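Local coordinates for protein nitrite oxidoreductase subunit C (Kuenenia stuttgartiensis, PDB 7B04) that probably carries electrons through a bound heme b as the heme-binding subunit of the nitrite oxidoreductase complex of an anammox bacterium, at residues Thr43-Tyr53 with Gln310-Ala320. Residues are numbered along the deposited sequence; the frame is centred on the assembly and turned at random. Where two conformers were deposited one is given.
Sequences TPAKEVLNVKY and QWHPLSLERIA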
ATOM      1  N   THR C  43     -60.770  10.324  20.325  1.00 39.66           N
ATOM      2  CA  THR C  43     -61.550  11.352  21.018  1.00 41.62           C
ATOM      3  C   THR C  43     -60.622  12.446  21.539  1.00 36.20           C
ATOM      4  O   THR C  43     -59.640  12.140  22.221  1.00 34.00           O
ATOM      5  CB  THR C  43     -62.349  10.763  22.181  1.00 43.18           C
ATOM      6  OG1 THR C  43     -61.506  10.646  23.333  1.00 54.91           O
ATOM      7  CG2 THR C  43     -62.895   9.395  21.826  1.00 40.55           C
ATOM      8  N   PRO C  44     -60.896  13.716  21.246  1.00 31.65           N
ATOM      9  CA  PRO C  44     -60.015  14.787  21.724  1.00 31.53           C
ATOM     10  C   PRO C  44     -60.041  14.896  23.241  1.00 29.36           C
ATOM     11  O   PRO C  44     -60.982  14.467  23.911  1.00 41.36           O
ATOM     12  CB  PRO C  44     -60.593  16.047  21.069  1.00 32.22           C
ATOM     13  CG  PRO C  44     -61.382  15.547  19.903  1.00 31.81           C
ATOM     14  CD  PRO C  44     -61.942  14.227  20.345  1.00 33.49           C
ATOM     15  N   ALA C  45     -58.977  15.486  23.781  1.00 32.44           N
ATOM     16  CA  ALA C  45     -58.907  15.750  25.210  1.00 31.80           C
ATOM     17  C   ALA C  45     -59.954  16.783  25.619  1.00 31.40           C
ATOM     18  O   ALA C  45     -60.525  17.493  24.787  1.00 39.13           O
ATOM     19  CB  ALA C  45     -57.511  16.230  25.603  1.00 34.13           C
ATOM     20  N   LYS C  46     -60.217  16.852  26.925  1.00 27.82           N
ATOM     21  CA  LYS C  46     -61.285  17.713  27.415  1.00 30.53           C
ATOM     22  C   LYS C  46     -60.812  19.097  27.845  1.00 26.77           C
ATOM     23  O   LYS C  46     -61.546  20.073  27.658  1.00 27.90           O
ATOM     24  CB  LYS C  46     -62.002  17.039  28.588  1.00 31.24           C
ATOM     25  CG  LYS C  46     -62.749  15.768  28.210  1.00 32.36           C
ATOM     26  N   GLU C  47     -59.606  19.219  28.397  1.00 30.40           N
ATOM     27  CA  GLU C  47     -59.101  20.526  28.792  1.00 32.96           C
ATOM     28  C   GLU C  47     -58.667  21.304  27.558  1.00 36.05           C
ATOM     29  O   GLU C  47     -57.996  20.770  26.672  1.00 37.37           O
ATOM     30  CB  GLU C  47     -57.943  20.393  29.781  1.00 36.91           C
ATOM     31  CG  GLU C  47     -57.576  21.709  30.458  1.00 40.72           C
ATOM     32  CD  GLU C  47     -56.531  21.542  31.543  1.00 62.01           C
ATOM     33  OE1 GLU C  47     -56.284  22.516  32.286  1.00 63.70           O
ATOM     34  OE2 GLU C  47     -55.961  20.435  31.657  1.00 65.85           O
ATOM     35  N   VAL C  48     -59.029  22.582  27.520  1.00 35.79           N
ATOM     36  CA  VAL C  48     -58.816  23.422  26.348  1.00 35.27           C
ATOM     37  C   VAL C  48     -57.649  24.362  26.600  1.00 33.58           C
ATOM     38  O   VAL C  48     -57.506  24.926  27.692  1.00 39.09           O
ATOM     39  CB  VAL C  48     -60.095  24.212  26.004  1.00 38.07           C
ATOM     40  CG1 VAL C  48     -59.850  25.171  24.844  1.00 25.94           C
ATOM     41  CG2 VAL C  48     -61.235  23.257  25.679  1.00 36.41           C
ATOM     42  N   LEU C  49     -56.818  24.537  25.575  1.00 34.12           N
ATOM     43  CA  LEU C  49     -55.709  25.477  25.614  1.00 26.85           C
ATOM     44  C   LEU C  49     -56.213  26.802  25.056  1.00 32.12           C
ATOM     45  O   LEU C  49     -56.598  26.883  23.884  1.00 34.56           O
ATOM     46  CB  LEU C  49     -54.524  24.941  24.809  1.00 26.48           C
ATOM     47  CG  LEU C  49     -53.144  25.599  24.927  1.00 25.98           C
ATOM     48  CD1 LEU C  49     -53.034  26.793  24.006  1.00 30.28           C
ATOM     49  CD2 LEU C  49     -52.840  26.003  26.360  1.00 28.25           C
ATOM     50  N   ASN C  50     -56.212  27.831  25.893  1.00 27.35           N
ATOM     51  CA  ASN C  50     -56.736  29.138  25.523  1.00 30.46           C
ATOM     52  C   ASN C  50     -55.578  30.074  25.202  1.00 35.70           C
ATOM     53  O   ASN C  50     -54.672  30.254  26.024  1.00 33.23           O
ATOM     54  CB  ASN C  50     -57.591  29.708  26.655  1.00 29.80           C
ATOM     55  CG  ASN C  50     -58.391  30.920  26.233  1.00 37.52           C
ATOM     56  OD1 ASN C  50     -58.444  31.266  25.054  1.00 45.65           O
ATOM     57  ND2 ASN C  50     -59.017  31.579  27.202  1.00 41.16           N
ATOM     58  N   VAL C  51     -55.611  30.667  24.012  1.00 32.83           N
ATOM     59  CA  VAL C  51     -54.595  31.627  23.598  1.00 27.62           C
ATOM     60  C   VAL C  51     -55.065  32.998  24.065  1.00 29.70           C
ATOM     61  O   VAL C  51     -56.031  33.551  23.534  1.00 26.45           O
ATOM     62  CB  VAL C  51     -54.375  31.598  22.081  1.00 30.67           C
ATOM     63  CG1 VAL C  51     -53.278  32.560  21.693  1.00 35.74           C
ATOM     64  CG2 VAL C  51     -54.026  30.206  21.625  1.00 23.69           C
ATOM     65  N   LYS C  52     -54.384  33.541  25.070  1.00 30.78           N
ATOM     66  CA  LYS C  52     -54.780  34.811  25.663  1.00 29.44           C
ATOM     67  C   LYS C  52     -54.335  35.971  24.783  1.00 31.20           C
ATOM     68  O   LYS C  52     -53.189  36.009  24.325  1.00 34.63           O
ATOM     69  CB  LYS C  52     -54.189  34.945  27.065  1.00 29.82           C
ATOM     70  CG  LYS C  52     -54.656  36.179  27.808  1.00 37.56           C
ATOM     71  CD  LYS C  52     -54.185  36.160  29.249  1.00 33.71           C
ATOM     72  CE  LYS C  52     -54.485  37.476  29.943  1.00 42.19           C
ATOM     73  NZ  LYS C  52     -55.949  37.708  30.081  1.00 46.69           N
ATOM     74  N   TYR C  53     -55.243  36.914  24.544  1.00 28.28           N
ATOM     75  CA  TYR C  53     -54.900  38.102  23.775  1.00 30.86           C
ATOM     76  C   TYR C  53     -54.173  39.120  24.649  1.00 30.39           C
ATOM     77  O   TYR C  53     -54.678  39.519  25.704  1.00 29.27           O
ATOM     78  CB  TYR C  53     -56.154  38.734  23.178  1.00 30.92           C
ATOM     79  CG  TYR C  53     -55.869  40.089  22.591  1.00 28.97           C
ATOM     80  CD1 TYR C  53     -55.189  40.211  21.388  1.00 33.07           C
ATOM     81  CD2 TYR C  53     -56.243  41.247  23.257  1.00 26.44           C
ATOM     82  CE1 TYR C  53     -54.909  41.449  20.853  1.00 35.73           C
ATOM     83  CE2 TYR C  53     -55.965  42.488  22.730  1.00 32.68           C
ATOM     84  CZ  TYR C  53     -55.299  42.584  21.528  1.00 33.50           C
ATOM     85  OH  TYR C  53     -55.020  43.819  20.999  1.00 31.59           O
ATOM     86  N   GLN C 310     -53.584  12.070  22.170  1.00 39.07           N
ATOM     87  CA  GLN C 310     -54.872  12.662  21.845  1.00 32.04           C
ATOM     88  C   GLN C 310     -54.701  14.050  21.250  1.00 35.89           C
ATOM     89  O   GLN C 310     -53.739  14.760  21.551  1.00 37.64           O
ATOM     90  CB  GLN C 310     -55.736  12.819  23.095  1.00 39.69           C
ATOM     91  CG  GLN C 310     -55.832  11.605  23.986  1.00 45.36           C
ATOM     92  CD  GLN C 310     -56.270  11.975  25.390  1.00 53.17           C
ATOM     93  OE1 GLN C 310     -56.506  13.146  25.688  1.00 58.45           O
ATOM     94  NE2 GLN C 310     -56.386  10.977  26.258  1.00 57.09           N
ATOM     95  N   TRP C 311     -55.631  14.411  20.366  1.00 31.01           N
ATOM     96  CA  TRP C 311     -55.764  15.798  19.952  1.00 28.16           C
ATOM     97  C   TRP C 311     -56.154  16.646  21.157  1.00 29.49           C
ATOM     98  O   TRP C 311     -56.953  16.225  21.997  1.00 29.69           O
ATOM     99  CB  TRP C 311     -56.811  15.933  18.847  1.00 30.13           C
ATOM    100  CG  TRP C 311     -56.330  15.471  17.509  1.00 25.30           C
ATOM    101  CD1 TRP C 311     -56.687  14.326  16.858  1.00 29.82           C
ATOM    102  CD2 TRP C 311     -55.395  16.143  16.657  1.00 29.71           C
ATOM    103  NE1 TRP C 311     -56.036  14.247  15.650  1.00 25.62           N
ATOM    104  CE2 TRP C 311     -55.235  15.349  15.504  1.00 27.74           C
ATOM    105  CE3 TRP C 311     -54.679  17.340  16.756  1.00 26.33           C
ATOM    106  CZ2 TRP C 311     -54.389  15.713  14.459  1.00 27.88           C
ATOM    107  CZ3 TRP C 311     -53.839  17.700  15.717  1.00 20.22           C
ATOM    108  CH2 TRP C 311     -53.703  16.890  14.583  1.00 25.30           C
ATOM    109  N   HIS C 312     -55.597  17.843  21.239  1.00 25.97           N
ATOM    110  CA  HIS C 312     -56.018  18.710  22.326  1.00 22.99           C
ATOM    111  C   HIS C 312     -56.732  19.937  21.775  1.00 27.05           C
ATOM    112  O   HIS C 312     -56.274  20.526  20.792  1.00 29.96           O
ATOM    113  CB  HIS C 312     -54.820  19.160  23.171  1.00 30.72           C
ATOM    114  CG  HIS C 312     -54.162  18.052  23.932  1.00 27.49           C
ATOM    115  ND1 HIS C 312     -54.624  17.611  25.153  1.00 23.24           N
ATOM    116  CD2 HIS C 312     -53.078  17.294  23.645  1.00 26.75           C
ATOM    117  CE1 HIS C 312     -53.853  16.628  25.585  1.00 34.75           C
ATOM    118  NE2 HIS C 312     -52.907  16.417  24.688  1.00 29.21           N
ATOM    119  N   PRO C 313     -57.845  20.348  22.378  1.00 36.19           N
ATOM    120  CA  PRO C 313     -58.571  21.510  21.855  1.00 28.43           C
ATOM    121  C   PRO C 313     -57.783  22.792  22.061  1.00 29.81           C
ATOM    122  O   PRO C 313     -57.039  22.947  23.032  1.00 38.87           O
ATOM    123  CB  PRO C 313     -59.868  21.521  22.674  1.00 33.55           C
ATOM    124  CG  PRO C 313     -59.990  20.142  23.222  1.00 36.25           C
ATOM    125  CD  PRO C 313     -58.583  19.689  23.466  1.00 33.67           C
ATOM    126  N   LEU C 314     -57.963  23.718  21.125  1.00 34.85           N
ATOM    127  CA  LEU C 314     -57.287  25.006  21.160  1.00 30.75           C
ATOM    128  C   LEU C 314     -58.295  26.084  20.806  1.00 32.28           C
ATOM    129  O   LEU C 314     -59.030  25.939  19.827  1.00 33.91           O
ATOM    130  CB  LEU C 314     -56.111  25.031  20.177  1.00 29.65           C
ATOM    131  CG  LEU C 314     -55.597  26.414  19.789  1.00 37.35           C
ATOM    132  CD1 LEU C 314     -54.694  26.906  20.883  1.00 40.05           C
ATOM    133  CD2 LEU C 314     -54.856  26.380  18.467  1.00 37.63           C
ATOM    134  N   SER C 315     -58.333  27.156  21.596  1.00 37.18           N
ATOM    135  CA  SER C 315     -59.218  28.283  21.336  1.00 33.51           C
ATOM    136  C   SER C 315     -58.422  29.579  21.335  1.00 29.11           C
ATOM    137  O   SER C 315     -57.544  29.779  22.179  1.00 30.60           O
ATOM    138  CB  SER C 315     -60.342  28.364  22.378  1.00 35.17           C
ATOM    139  OG  SER C 315     -61.154  29.504  22.160  1.00 35.57           O
ATOM    140  N   LEU C 316     -58.732  30.455  20.384  1.00 22.35           N
ATOM    141  CA  LEU C 316     -58.123  31.775  20.295  1.00 26.96           C
ATOM    142  C   LEU C 316     -59.120  32.829  20.759  1.00 27.55           C
ATOM    143  O   LEU C 316     -60.269  32.844  20.306  1.00 32.48           O
ATOM    144  CB  LEU C 316     -57.660  32.075  18.868  1.00 27.43           C
ATOM    145  CG  LEU C 316     -56.275  31.557  18.473  1.00 22.85           C
ATOM    146  CD1 LEU C 316     -56.300  30.056  18.213  1.00 30.42           C
ATOM    147  CD2 LEU C 316     -55.750  32.306  17.261  1.00 27.73           C
ATOM    148  N   GLU C 317     -58.679  33.700  21.661  1.00 27.83           N
ATOM    149  CA  GLU C 317     -59.515  34.799  22.118  1.00 33.59           C
ATOM    150  C   GLU C 317     -59.650  35.862  21.029  1.00 35.67           C
ATOM    151  O   GLU C 317     -58.812  35.984  20.132  1.00 31.00           O
ATOM    152  CB  GLU C 317     -58.926  35.431  23.381  1.00 27.43           C
ATOM    153  CG  GLU C 317     -59.589  35.006  24.680  1.00 30.49           C
ATOM    154  CD  GLU C 317     -58.664  35.149  25.874  1.00 32.50           C
ATOM    155  OE1 GLU C 317     -58.121  36.256  26.078  1.00 37.38           O
ATOM    156  OE2 GLU C 317     -58.481  34.156  26.611  1.00 34.87           O
ATOM    157  N   ARG C 318     -60.721  36.645  21.124  0.54 35.42           N
ATOM    158  CA  ARG C 318     -60.908  37.763  20.214  0.54 37.63           C
ATOM    159  C   ARG C 318     -59.988  38.920  20.600  0.54 36.05           C
ATOM    160  O   ARG C 318     -59.460  38.985  21.714  0.54 36.71           O
ATOM    161  CB  ARG C 318     -62.366  38.224  20.214  0.54 35.90           C
ATOM    162  CG  ARG C 318     -63.322  37.271  19.511  0.54 34.72           C
ATOM    163  CD  ARG C 318     -64.648  37.179  20.251  0.54 37.83           C
ATOM    164  NE  ARG C 318     -65.581  36.268  19.596  0.54 34.73           N
ATOM    165  CZ  ARG C 318     -65.653  34.964  19.845  0.54 32.11           C
ATOM    166  NH1 ARG C 318     -66.535  34.211  19.201  0.54 33.67           N
ATOM    167  NH2 ARG C 318     -64.844  34.412  20.739  0.54 28.71           N
ATOM    168  N   ILE C 319     -59.802  39.841  19.661  1.00 31.07           N
ATOM    169  CA  ILE C 319     -58.920  40.981  19.878  1.00 32.26           C
ATOM    170  C   ILE C 319     -59.695  42.072  20.603  1.00 34.26           C
ATOM    171  O   ILE C 319     -60.816  42.419  20.214  1.00 33.10           O
ATOM    172  CB  ILE C 319     -58.356  41.498  18.544  1.00 35.28           C
ATOM    173  CG1 ILE C 319     -57.508  40.423  17.862  1.00 26.74           C
ATOM    174  CG2 ILE C 319     -57.548  42.772  18.759  1.00 28.39           C
ATOM    175  CD1 ILE C 319     -57.148  40.758  16.431  1.00 18.79           C
ATOM    176  N   ALA C 320     -59.095  42.617  21.663  1.00 37.78           N
ATOM    177  CA  ALA C 320     -59.676  43.729  22.415  1.00 30.74           C
ATOM    178  C   ALA C 320     -59.516  44.998  21.583  1.00 40.23           C
ATOM    179  O   ALA C 320     -58.623  45.821  21.800  1.00 46.82           O
ATOM    180  CB  ALA C 320     -59.023  43.863  23.785  1.00 26.82           C
TER
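Leu49, Asn50 and Val51 pair in parallel with Leu314, Ser315 and Leu316, joining a strand near the N-terminus to the last strand of the chain. Four backbone hydrogen bonds hold the pair, from Leu49 N to Pro313 O through to Glu317 N to Val51 O, and the short strand axes run 19° from parallel. Before the strand, Ala45 N makes a separate, nearly straight bond to Trp311 O (2.8 Å), and the chain then loops past the Pro313 ring before Leu49 takes up the pairing. Leu49, Val51, Leu314 and Leu316 share one face of the sheet: Leu314 CD1 meets Val51 CG2 at 3.4 Å and also touches Leu49 CD1. Just beyond the strand, the Glu317 carboxylate accepts two weak bonds, OE2 from Asn50 ND2, with amide and carboxylate planes 67° apart, and OE1 from Tyr53 N. With CG anti to the backbone N (chi1 170°), the Tyr53 ring lies over the departing chain, Ile319 CA 4.0 Å above its centre in a CH-pi contact and Ala320 CB 3.5 Å from Tyr53 CE2. Replacing Tyr53 by alanine is likely to leave Ile319 and Ala320 without their aromatic cover. The side chain of Trp311 is about 7 Å from the bound heme. Strand 97-104 pairs in parallel with 49-53, and 286-294 antiparallel with 306-316, consistent with the beta-sandwich of DOMON-type heme domains, as in ethylbenzene dehydrogenase.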